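PDB 2PZ9: putative regulatory protein from Streptomyces coelicolor A3, which probably binds DNA as a TetR-family transcriptional regulator, pairing a helix-turn-helix domain with an all-helical C-terminal domain in a two-chain assembly. Local coordinates for residues A37-K40 with E41-R45; A76-A79 with H80-R84; P115-Y118 with R119-W123; L171-Q174 with I175-W179. All coordinates share one frame; numbering follows the deposited sequence.

Contact 1: residues A37-K40 with E41-R45; sequences AAAK and EEFAR
A39 and F43 are joined one turn apart on helix 32-50 by the bond from F43 N to A39 O (2.8 Å, N-H...O angle 160°), and E42 N repeats the pattern at A38 O, 3.2 Å away. With CG beside its own backbone N (chi1 -70°), the F43 side chain leans back along the helix, bringing CE2 to 4.0 Å from A39 CB, while CD2 lies 3.2 Å from A39 O. Helix 74-92 packs on this pair, Y78 meeting F43 in a T-shaped stack and L77 touching A39, and L120 of helix 115-127 also packs on F43. Cutting F43 back to an alanine is likely to leave Y78 without its stacking partner and open a gap beside A39 and L120. On the same helix R45 folds back on E41. Its NH1 reaches E41 O at 3.0 Å; the oxygen lies in the guanidinium plane, but NH1 stands above the carbonyl plane. Its NH2 makes a salt bridge to E41 OE1 (3.2 Å), a double grip that limits the guanidinium's rotation. E42, buried, sends OE2 away to a salt bridge with R55 and a hydrogen bond from R52 N. The helix therefore divides its chemistry: the apolar A39 and F43 pack into the TetR-type domain, and a buried carboxylate, its charge probably balanced by R55, ties it to the start of the predicted helix-turn-helix motif.

Contact 2: residues A76-A79 with H80-R84; sequences ALYA and HVAER. With SO4 (sulfate ion), chain C.
Y78 O receives A82 N at 2.8 Å in a nearly straight bond (N-H...O angle 169°), one rung of helix 74-92, the long helix that in TetR-family regulators follows the helix-turn-helix and leads on to the C-terminal domain. E83 N bonds to A79 O in the same way at 2.9 Å. Side chains also pair at a spacing of four. The Y78 ring, carried anti to the backbone nitrogen (chi1 -179°), brings CE1 to 4.0 Å from A82 CB, a light contact at an oblique approach, and its hydroxyl is taken up by a hydrogen bond to L120 O of helix 115-127. L77 and V81 cross obliquely, with CD1 of L77 4.2 Å from CG2 of V81; both pack on helix 32-50, L77 on F43 and V81 on K40. This is the buried flank. H80 turns its ring away from the preceding turn, toward F71 and R32. E83 is exposed to solvent and lays its carboxylate back along the helix, its OE2 3.9 Å from A79 CB. R84, its chain bent at the CB-CG bond, leads away from the helix to a sulfate ion, probably left from the crystallisation liquor, which Q33 NE2 also holds. The sulfate lies at the edge of the guanidinium, near its plane, and R84 NH2 donates to its O2 at 3.1 Å with an N-H...O angle of 156°.

Contact 3: residues P115-Y118 with R119-W123; sequences PDHY and RLITW
The Y118 side chain passes at a slant over T122, one turn further on in helix 115-127. CB sits 3.1 Å from the next amide, R119 N. With CG anti to the backbone nitrogen (chi1 180°), the ring then swings over the following turn: CD2 still lies 3.6 Å from R119 N, and CE2 comes to 3.6 Å from T122 OG1. CZ lies 3.7 Å from the same T122 OG1, which stands over one face of the ring, offset toward its rim, while CE1 packs on M177 CB, farther along in the C-terminal domain. The T122 hydroxyl is also tied to the backbone, for OG1 donates to Y118 O at 2.6 Å, and T122 N donates to the same oxygen at 3.0 Å. The two donors approach from opposite faces of the carbonyl plane, with OG1 well above it. Replacing Y118 by an alanine would probably leave the T122 hydroxyl without the ring against it and open a gap toward M177. H117 and I121 make the neighbouring pair: I121 CD1 touches the imidazole at its edge, 3.7 Å from CD2, while F111 meets the same ring edge-to-face. R119 leads off instead, its NH1 and W123 NE1 both donating to A44 O and its NH2 to L126 O of the second subunit. The threonine hydroxyl is thus spent on its own backbone, while R119 and W123 bond to helix 32-50 of the probable DNA-binding domain and R119 also to the other subunit.

Contact 4: residues L171-Q174 with I175-W179; sequences LINQ and IAMTW
M177 N is shared between two carbonyls of the preceding turn, and this is the irregular backbone bond. It donates to Q174 O at 2.8 Å, from above the carbonyl plane, and only weakly to N173 O (3.5 Å). A176 N still makes an ordinary helical bond to I172 O, at 3.2 Å. The step from four-residue to three-residue spacing, with M177 in a loop conformation (phi -101°, psi 26°), marks the passage from helix 165-176 to the short helix 178-181. The polar and apolar side chains of N173 and M177, the latter a selenomethionine, run side by side. M177 CG lies beside its own backbone N (chi1 -68°), which directs the chain back toward N173. The selenium, SE of M177, rests 3.5 Å from N173 O, and the terminal CE lies 3.7 Å from N173 OD1; the amide of N173 is held at its other end, ND2 bonding to L169 O. In packing, I172, A176 and M177 lean on Y103, L107 and F111 of helix 100-113, whereas L171 and I175 face helix 198-212. Toward the second subunit, N173 packs on Q182 of that chain and Q174 on its T178. Where the regular bonding of helix 165-176 ends, M177 N still has an acceptor in Q174 O, and the break between the two helices lies within the C-terminal domain beside the other subunit.

Overall arrangement
From the N terminus the four contacts follow in series; each joins adjoining turns of the chain, so none closes a long loop and none nests in or crosses another. Contact 1, on helix 32-50, and contact 2, on helix 74-92, lie with centres about 11 Å apart and pack together across the predicted DNA-binding domain. Contact 3, on helix 115-127, touches both and so joins that domain to the C-terminal one. Contact 4 lies across the chain's centre from the first two, its nearest atoms about 14 Å from contact 1 and 13 Å from contact 2, and meets contact 3 where Y118 approaches M177. Contacts 3 and 4 both reach the second subunit.

Contact 1: residues A37-K40 with E41-R45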
loop_
_atom_site.group_PDB
_atom_site.type_symbol
_atom_site.label_atom_id
_atom_site.label_comp_id
_atom_site.label_asym_id
_atom_site.label_seq_id
_atom_site.Cartn_x
_atom_site.Cartn_y
_atom_site.Cartn_z
ATOM N N ALA A 37 13.645 15.406 -13.468
ATOM C CA ALA A 37 14.430 14.583 -12.543
ATOM C C ALA A 37 14.371 15.154 -11.131
ATOM O O ALA A 37 14.173 14.417 -10.169
ATOM C CB ALA A 37 15.859 14.473 -13.009
ATOM N N ALA A 38 14.526 16.467 -11.019
ATOM C CA ALA A 38 14.493 17.146 -9.730
ATOM C C ALA A 38 13.092 17.176 -9.139
ATOM O O ALA A 38 12.932 17.100 -7.922
ATOM C CB ALA A 38 15.073 18.568 -9.836
ATOM N N ALA A 39 12.075 17.284 -9.985
ATOM C CA ALA A 39 10.699 17.237 -9.494
ATOM C C ALA A 39 10.341 15.842 -8.943
ATOM O O ALA A 39 9.630 15.744 -7.946
ATOM C CB ALA A 39 9.708 17.693 -10.572
ATOM N N LYS A 40 10.850 14.783 -9.584
ATOM C CA LYS A 40 10.698 13.392 -9.136
ATOM C C LYS A 40 11.148 13.221 -7.699
ATOM O O LYS A 40 10.463 12.603 -6.883
ATOM C CB LYS A 40 11.569 12.472 -9.970
ATOM C CG LYS A 40 10.888 11.753 -11.085
ATOM C CD LYS A 40 11.539 10.361 -11.212
ATOM C CE LYS A 40 11.774 9.916 -12.666
ATOM N NZ LYS A 40 12.853 10.698 -13.341
ATOM N N GLU A 41 12.323 13.757 -7.397
ATOM C CA GLU A 41 12.972 13.544 -6.118
ATOM C C GLU A 41 12.272 14.364 -5.033
ATOM O O GLU A 41 12.120 13.893 -3.911
ATOM C CB GLU A 41 14.428 13.931 -6.265
ATOM C CG GLU A 41 15.375 13.267 -5.340
ATOM C CD GLU A 41 16.509 14.215 -4.929
ATOM O OE1 GLU A 41 17.206 13.907 -3.938
ATOM O OE2 GLU A 41 16.698 15.285 -5.578
ATOM N N GLU A 42 11.822 15.571 -5.391
ATOM C CA GLU A 42 11.033 16.452 -4.502
ATOM C C GLU A 42 9.580 16.017 -4.226
ATOM O O GLU A 42 9.063 16.239 -3.127
ATOM C CB GLU A 42 11.018 17.883 -5.043
ATOM C CG GLU A 42 10.198 18.895 -4.210
ATOM C CD GLU A 42 10.936 19.416 -2.981
ATOM O OE1 GLU A 42 12.166 19.201 -2.871
ATOM O OE2 GLU A 42 10.282 20.049 -2.124
ATOM N N PHE A 43 8.907 15.443 -5.217
ATOM C CA PHE A 43 7.573 14.887 -4.997
ATOM C C PHE A 43 7.587 13.625 -4.128
ATOM O O PHE A 43 6.745 13.469 -3.260
ATOM C CB PHE A 43 6.842 14.624 -6.320
ATOM C CG PHE A 43 6.415 15.888 -7.057
ATOM C CD1 PHE A 43 5.941 17.012 -6.357
ATOM C CD2 PHE A 43 6.454 15.944 -8.457
ATOM C CE1 PHE A 43 5.535 18.179 -7.050
ATOM C CE2 PHE A 43 6.050 17.100 -9.145
ATOM C CZ PHE A 43 5.589 18.219 -8.435
ATOM N N ALA A 44 8.547 12.735 -4.347
ATOM C CA ALA A 44 8.662 11.554 -3.512
ATOM C C ALA A 44 8.875 11.927 -2.035
ATOM O O ALA A 44 8.277 11.327 -1.154
ATOM C CB ALA A 44 9.763 10.629 -4.019
ATOM N N ARG A 45 9.706 12.932 -1.781
ATOM C CA ARG A 45 9.970 13.428 -0.434
ATOM C C ARG A 45 8.766 14.054 0.243
ATOM O O ARG A 45 8.374 13.653 1.324
ATOM C CB ARG A 45 11.064 14.485 -0.491
ATOM C CG ARG A 45 12.339 14.119 0.207
ATOM C CD ARG A 45 13.440 15.104 -0.164
ATOM N NE ARG A 45 14.752 14.459 -0.132
ATOM C CZ ARG A 45 15.221 13.641 -1.078
ATOM N NH1 ARG A 45 14.489 13.345 -2.156
ATOM N NH2 ARG A 45 16.426 13.100 -0.941
#

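Contact 2: residues A76-A79 with H80-R84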
loop_
_atom_site.group_PDB
_atom_site.type_symbol
_atom_site.label_atom_id
_atom_site.label_comp_id
_atom_site.label_asym_id
_atom_site.label_seq_id
_atom_site.Cartn_x
_atom_site.Cartn_y
_atom_site.Cartn_z
ATOM N N ALA A 76 0.351 20.911 -12.187
ATOM C CA ALA A 76 0.628 20.523 -13.565
ATOM C C ALA A 76 1.948 19.773 -13.690
ATOM O O ALA A 76 2.040 18.786 -14.408
ATOM C CB ALA A 76 0.607 21.742 -14.479
ATOM N N LEU A 77 2.960 20.244 -12.973
ATOM C CA LEU A 77 4.255 19.614 -12.962
ATOM C C LEU A 77 4.143 18.212 -12.397
ATOM O O LEU A 77 4.604 17.260 -13.031
ATOM C CB LEU A 77 5.240 20.452 -12.153
ATOM C CG LEU A 77 6.683 19.964 -11.930
ATOM C CD1 LEU A 77 7.392 19.563 -13.209
ATOM C CD2 LEU A 77 7.498 20.997 -11.199
ATOM N N TYR A 78 3.525 18.073 -11.217
ATOM C CA TYR A 78 3.240 16.737 -10.695
ATOM C C TYR A 78 2.608 15.852 -11.780
ATOM O O TYR A 78 3.162 14.794 -12.110
ATOM C CB TYR A 78 2.374 16.739 -9.425
ATOM C CG TYR A 78 2.129 15.316 -8.891
ATOM C CD1 TYR A 78 0.948 14.605 -9.206
ATOM C CD2 TYR A 78 3.089 14.670 -8.089
ATOM C CE1 TYR A 78 0.732 13.308 -8.733
ATOM C CE2 TYR A 78 2.881 13.364 -7.601
ATOM C CZ TYR A 78 1.707 12.689 -7.931
ATOM O OH TYR A 78 1.519 11.388 -7.457
ATOM N N ALA A 79 1.482 16.299 -12.348
ATOM C CA ALA A 79 0.716 15.479 -13.291
ATOM C C ALA A 79 1.644 14.896 -14.339
ATOM O O ALA A 79 1.636 13.684 -14.584
ATOM C CB ALA A 79 -0.420 16.286 -13.944
ATOM N N HIS A 80 2.471 15.782 -14.907
ATOM C CA HIS A 80 3.452 15.433 -15.935
ATOM C C HIS A 80 4.389 14.322 -15.467
ATOM O O HIS A 80 4.579 13.306 -16.161
ATOM C CB HIS A 80 4.256 16.657 -16.326
ATOM C CG HIS A 80 5.157 16.438 -17.498
ATOM N ND1 HIS A 80 4.690 16.350 -18.792
ATOM C CD2 HIS A 80 6.505 16.306 -17.578
ATOM C CE1 HIS A 80 5.707 16.161 -19.617
ATOM N NE2 HIS A 80 6.821 16.135 -18.906
ATOM N N VAL A 81 4.944 14.518 -14.280
ATOM C CA VAL A 81 5.854 13.569 -13.707
ATOM C C VAL A 81 5.198 12.203 -13.503
ATOM O O VAL A 81 5.782 11.177 -13.869
ATOM C CB VAL A 81 6.410 14.100 -12.408
ATOM C CG1 VAL A 81 7.318 13.078 -11.785
ATOM C CG2 VAL A 81 7.153 15.420 -12.662
ATOM N N ALA A 82 3.983 12.205 -12.949
ATOM C CA ALA A 82 3.214 10.986 -12.715
ATOM C C ALA A 82 2.997 10.240 -14.024
ATOM O O ALA A 82 3.400 9.076 -14.128
ATOM C CB ALA A 82 1.894 11.302 -12.052
ATOM N N GLU A 83 2.381 10.903 -15.012
ATOM C CA GLU A 83 2.244 10.351 -16.373
ATOM C C GLU A 83 3.534 9.668 -16.823
ATOM O O GLU A 83 3.569 8.457 -17.059
ATOM C CB GLU A 83 1.909 11.453 -17.377
ATOM C CG GLU A 83 0.467 11.953 -17.330
ATOM C CD GLU A 83 0.268 13.339 -18.002
ATOM O OE1 GLU A 83 0.510 13.463 -19.237
ATOM O OE2 GLU A 83 -0.141 14.308 -17.291
ATOM N N ARG A 84 4.590 10.471 -16.919
ATOM C CA ARG A 84 5.912 10.019 -17.319
ATOM C C ARG A 84 6.277 8.749 -16.538
ATOM O O ARG A 84 6.768 7.785 -17.125
ATOM C CB ARG A 84 6.951 11.148 -17.111
ATOM C CG ARG A 84 7.998 11.318 -18.232
ATOM C CD ARG A 84 7.567 12.324 -19.355
ATOM N NE ARG A 84 8.594 12.538 -20.404
ATOM C CZ ARG A 84 8.487 13.388 -21.438
ATOM N NH1 ARG A 84 7.405 14.140 -21.611
ATOM N NH2 ARG A 84 9.470 13.493 -22.326
HETATM S S SO4 C . 13.219 12.579 -20.550
HETATM O O1 SO4 C . 13.872 13.498 -21.476
HETATM O O2 SO4 C . 12.003 12.031 -21.163
HETATM O O3 SO4 C . 14.151 11.495 -20.249
HETATM O O4 SO4 C . 12.850 13.297 -19.323
#

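Contact 3: residues P115-Y118 with R119-W123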
loop_
_atom_site.group_PDB
_atom_site.type_symbol
_atom_site.label_atom_id
_atom_site.label_comp_id
_atom_site.label_asym_id
_atom_site.label_seq_id
_atom_site.Cartn_x
_atom_site.Cartn_y
_atom_site.Cartn_z
ATOM N N PRO A 115 12.374 3.160 -5.586
ATOM C CA PRO A 115 11.622 3.236 -4.339
ATOM C C PRO A 115 10.708 4.447 -4.341
ATOM O O PRO A 115 9.593 4.403 -3.815
ATOM C CB PRO A 115 12.713 3.421 -3.276
ATOM C CG PRO A 115 13.944 2.905 -3.887
ATOM C CD PRO A 115 13.832 3.172 -5.344
ATOM N N ASP A 116 11.182 5.517 -4.957
ATOM C CA ASP A 116 10.492 6.789 -4.928
ATOM C C ASP A 116 9.375 6.951 -5.983
ATOM O O ASP A 116 8.611 7.917 -5.927
ATOM C CB ASP A 116 11.522 7.911 -4.999
ATOM C CG ASP A 116 12.335 7.878 -6.283
ATOM O OD1 ASP A 116 12.317 6.849 -7.017
ATOM O OD2 ASP A 116 12.995 8.915 -6.557
ATOM N N HIS A 117 9.264 6.017 -6.925
ATOM C CA HIS A 117 8.099 5.989 -7.810
ATOM C C HIS A 117 6.941 5.639 -6.917
ATOM O O HIS A 117 5.849 6.226 -7.011
ATOM C CB HIS A 117 8.243 4.934 -8.920
ATOM C CG HIS A 117 7.007 4.745 -9.771
ATOM N ND1 HIS A 117 7.070 4.405 -11.112
ATOM C CD2 HIS A 117 5.682 4.840 -9.474
ATOM C CE1 HIS A 117 5.842 4.299 -11.601
ATOM N NE2 HIS A 117 4.981 4.563 -10.629
ATOM N N TYR A 118 7.200 4.682 -6.036
ATOM C CA TYR A 118 6.189 4.230 -5.115
ATOM C C TYR A 118 5.692 5.359 -4.189
ATOM O O TYR A 118 4.479 5.553 -4.050
ATOM C CB TYR A 118 6.687 3.033 -4.314
ATOM C CG TYR A 118 5.643 2.554 -3.343
ATOM C CD1 TYR A 118 4.612 1.715 -3.762
ATOM C CD2 TYR A 118 5.649 2.982 -2.008
ATOM C CE1 TYR A 118 3.636 1.278 -2.881
ATOM C CE2 TYR A 118 4.662 2.560 -1.118
ATOM C CZ TYR A 118 3.664 1.701 -1.567
ATOM O OH TYR A 118 2.696 1.264 -0.693
ATOM N N ARG A 119 6.628 6.087 -3.573
ATOM C CA ARG A 119 6.309 7.243 -2.723
ATOM C C ARG A 119 5.494 8.236 -3.502
ATOM O O ARG A 119 4.473 8.734 -3.037
ATOM C CB ARG A 119 7.565 7.985 -2.310
ATOM C CG ARG A 119 8.469 7.288 -1.368
ATOM C CD ARG A 119 9.071 8.345 -0.490
ATOM N NE ARG A 119 8.519 8.262 0.857
ATOM C CZ ARG A 119 8.345 9.279 1.703
ATOM N NH1 ARG A 119 8.639 10.533 1.372
ATOM N NH2 ARG A 119 7.851 9.029 2.907
ATOM N N LEU A 120 5.972 8.524 -4.699
ATOM C CA LEU A 120 5.355 9.525 -5.538
ATOM C C LEU A 120 3.922 9.187 -5.975
ATOM O O LEU A 120 3.067 10.084 -5.964
ATOM C CB LEU A 120 6.273 9.888 -6.708
ATOM C CG LEU A 120 5.765 10.828 -7.780
ATOM C CD1 LEU A 120 6.928 11.479 -8.442
ATOM C CD2 LEU A 120 5.001 10.011 -8.795
ATOM N N ILE A 121 3.620 7.941 -6.334
ATOM C CA ILE A 121 2.201 7.699 -6.611
ATOM C C ILE A 121 1.329 7.637 -5.371
ATOM O O ILE A 121 0.163 8.057 -5.409
ATOM C CB ILE A 121 1.873 6.529 -7.576
ATOM C CG1 ILE A 121 2.409 5.197 -7.040
ATOM C CG2 ILE A 121 2.235 6.931 -9.066
ATOM C CD1 ILE A 121 2.342 4.049 -8.043
ATOM N N THR A 122 1.896 7.141 -4.273
ATOM C CA THR A 122 1.163 7.083 -2.999
ATOM C C THR A 122 0.760 8.485 -2.523
ATOM O O THR A 122 -0.366 8.691 -2.101
ATOM C CB THR A 122 1.979 6.384 -1.897
ATOM O OG1 THR A 122 2.533 5.169 -2.412
ATOM C CG2 THR A 122 1.106 6.081 -0.690
ATOM N N TRP A 123 1.672 9.447 -2.597
ATOM C CA TRP A 123 1.314 10.822 -2.306
ATOM C C TRP A 123 0.103 11.245 -3.115
ATOM O O TRP A 123 -0.804 11.883 -2.594
ATOM C CB TRP A 123 2.443 11.735 -2.676
ATOM C CG TRP A 123 3.554 11.771 -1.735
ATOM C CD1 TRP A 123 4.797 11.252 -1.928
ATOM C CD2 TRP A 123 3.578 12.410 -0.446
ATOM N NE1 TRP A 123 5.602 11.523 -0.838
ATOM C CE2 TRP A 123 4.882 12.238 0.082
ATOM C CE3 TRP A 123 2.632 13.118 0.311
ATOM C CZ2 TRP A 123 5.259 12.741 1.332
ATOM C CZ3 TRP A 123 3.009 13.618 1.552
ATOM C CH2 TRP A 123 4.311 13.420 2.049
#

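Contact 4: residues L171-Q174 with I175-W179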
loop_
_atom_site.group_PDB
_atom_site.type_symbol
_atom_site.label_atom_id
_atom_site.label_comp_id
_atom_site.label_asym_id
_atom_site.label_seq_id
_atom_site.Cartn_x
_atom_site.Cartn_y
_atom_site.Cartn_z
ATOM N N LEU A 171 -4.782 -8.289 -6.766
ATOM C CA LEU A 171 -3.958 -9.099 -5.877
ATOM C C LEU A 171 -2.480 -9.110 -6.263
ATOM O O LEU A 171 -1.604 -8.757 -5.460
ATOM C CB LEU A 171 -4.467 -10.546 -5.823
ATOM C CG LEU A 171 -5.840 -10.717 -5.154
ATOM C CD1 LEU A 171 -6.489 -12.046 -5.557
ATOM C CD2 LEU A 171 -5.781 -10.522 -3.615
ATOM N N ILE A 172 -2.204 -9.502 -7.496
ATOM C CA ILE A 172 -0.826 -9.627 -7.915
ATOM C C ILE A 172 -0.039 -8.283 -7.818
ATOM O O ILE A 172 1.094 -8.244 -7.312
ATOM C CB ILE A 172 -0.747 -10.291 -9.290
ATOM C CG1 ILE A 172 -1.331 -11.706 -9.189
ATOM C CG2 ILE A 172 0.711 -10.334 -9.770
ATOM C CD1 ILE A 172 -1.482 -12.408 -10.509
ATOM N N ASN A 173 -0.645 -7.201 -8.288
ATOM C CA ASN A 173 -0.154 -5.877 -8.003
ATOM C C ASN A 173 0.127 -5.557 -6.528
ATOM O O ASN A 173 1.151 -4.941 -6.214
ATOM C CB ASN A 173 -1.139 -4.883 -8.544
ATOM C CG ASN A 173 -0.934 -4.640 -9.980
ATOM O OD1 ASN A 173 -0.268 -3.671 -10.341
ATOM N ND2 ASN A 173 -1.441 -5.533 -10.829
ATOM N N GLN A 174 -0.786 -5.950 -5.640
ATOM C CA GLN A 174 -0.596 -5.739 -4.204
ATOM C C GLN A 174 0.638 -6.442 -3.712
ATOM O O GLN A 174 1.565 -5.783 -3.280
ATOM C CB GLN A 174 -1.770 -6.248 -3.387
ATOM C CG GLN A 174 -2.669 -5.187 -2.962
ATOM C CD GLN A 174 -2.033 -4.131 -2.074
ATOM O OE1 GLN A 174 -1.620 -4.406 -0.956
ATOM N NE2 GLN A 174 -2.013 -2.900 -2.557
ATOM N N ILE A 175 0.622 -7.779 -3.796
ATOM C CA ILE A 175 1.679 -8.665 -3.281
ATOM C C ILE A 175 3.070 -8.178 -3.684
ATOM O O ILE A 175 4.006 -8.237 -2.888
ATOM C CB ILE A 175 1.515 -10.127 -3.798
ATOM C CG1 ILE A 175 0.047 -10.480 -3.978
ATOM C CG2 ILE A 175 2.093 -11.147 -2.834
ATOM C CD1 ILE A 175 -0.165 -11.805 -4.773
ATOM N N ALA A 176 3.159 -7.693 -4.922
ATOM C CA ALA A 176 4.382 -7.195 -5.533
ATOM C C ALA A 176 4.934 -5.959 -4.851
ATOM O O ALA A 176 6.146 -5.759 -4.832
ATOM C CB ALA A 176 4.137 -6.899 -6.990
HETATM N N MSE A 177 4.063 -5.117 -4.307
HETATM C CA MSE A 177 4.558 -3.952 -3.608
HETATM C C MSE A 177 4.539 -4.149 -2.121
HETATM O O MSE A 177 4.491 -3.207 -1.345
HETATM C CB MSE A 177 3.806 -2.729 -4.023
HETATM C CG MSE A 177 4.091 -2.353 -5.455
HETATM SE SE MSE A 177 2.344 -1.634 -5.899
HETATM C CE MSE A 177 2.088 -1.864 -8.084
ATOM N N THR A 178 4.626 -5.420 -1.764
ATOM C CA THR A 178 4.692 -5.928 -0.406
ATOM C C THR A 178 5.710 -5.243 0.517
ATOM O O THR A 178 5.399 -4.964 1.668
ATOM C CB THR A 178 4.920 -7.445 -0.466
ATOM O OG1 THR A 178 4.588 -8.041 0.774
ATOM C CG2 THR A 178 6.346 -7.743 -0.783
ATOM N N TRP A 179 6.902 -4.955 0.001
ATOM C CA TRP A 179 8.005 -4.420 0.813
ATOM C C TRP A 179 8.065 -2.898 0.837
ATOM O O TRP A 179 8.506 -2.292 1.825
ATOM C CB TRP A 179 9.336 -5.041 0.395
ATOM C CG TRP A 179 9.328 -6.472 0.777
ATOM C CD1 TRP A 179 9.176 -7.553 -0.054
ATOM C CD2 TRP A 179 9.387 -6.999 2.115
ATOM N NE1 TRP A 179 9.166 -8.730 0.684
ATOM C CE2 TRP A 179 9.291 -8.414 2.015
ATOM C CE3 TRP A 179 9.528 -6.415 3.387
ATOM C CZ2 TRP A 179 9.332 -9.239 3.131
ATOM C CZ3 TRP A 179 9.570 -7.230 4.480
ATOM C CH2 TRP A 179 9.473 -8.628 4.352
#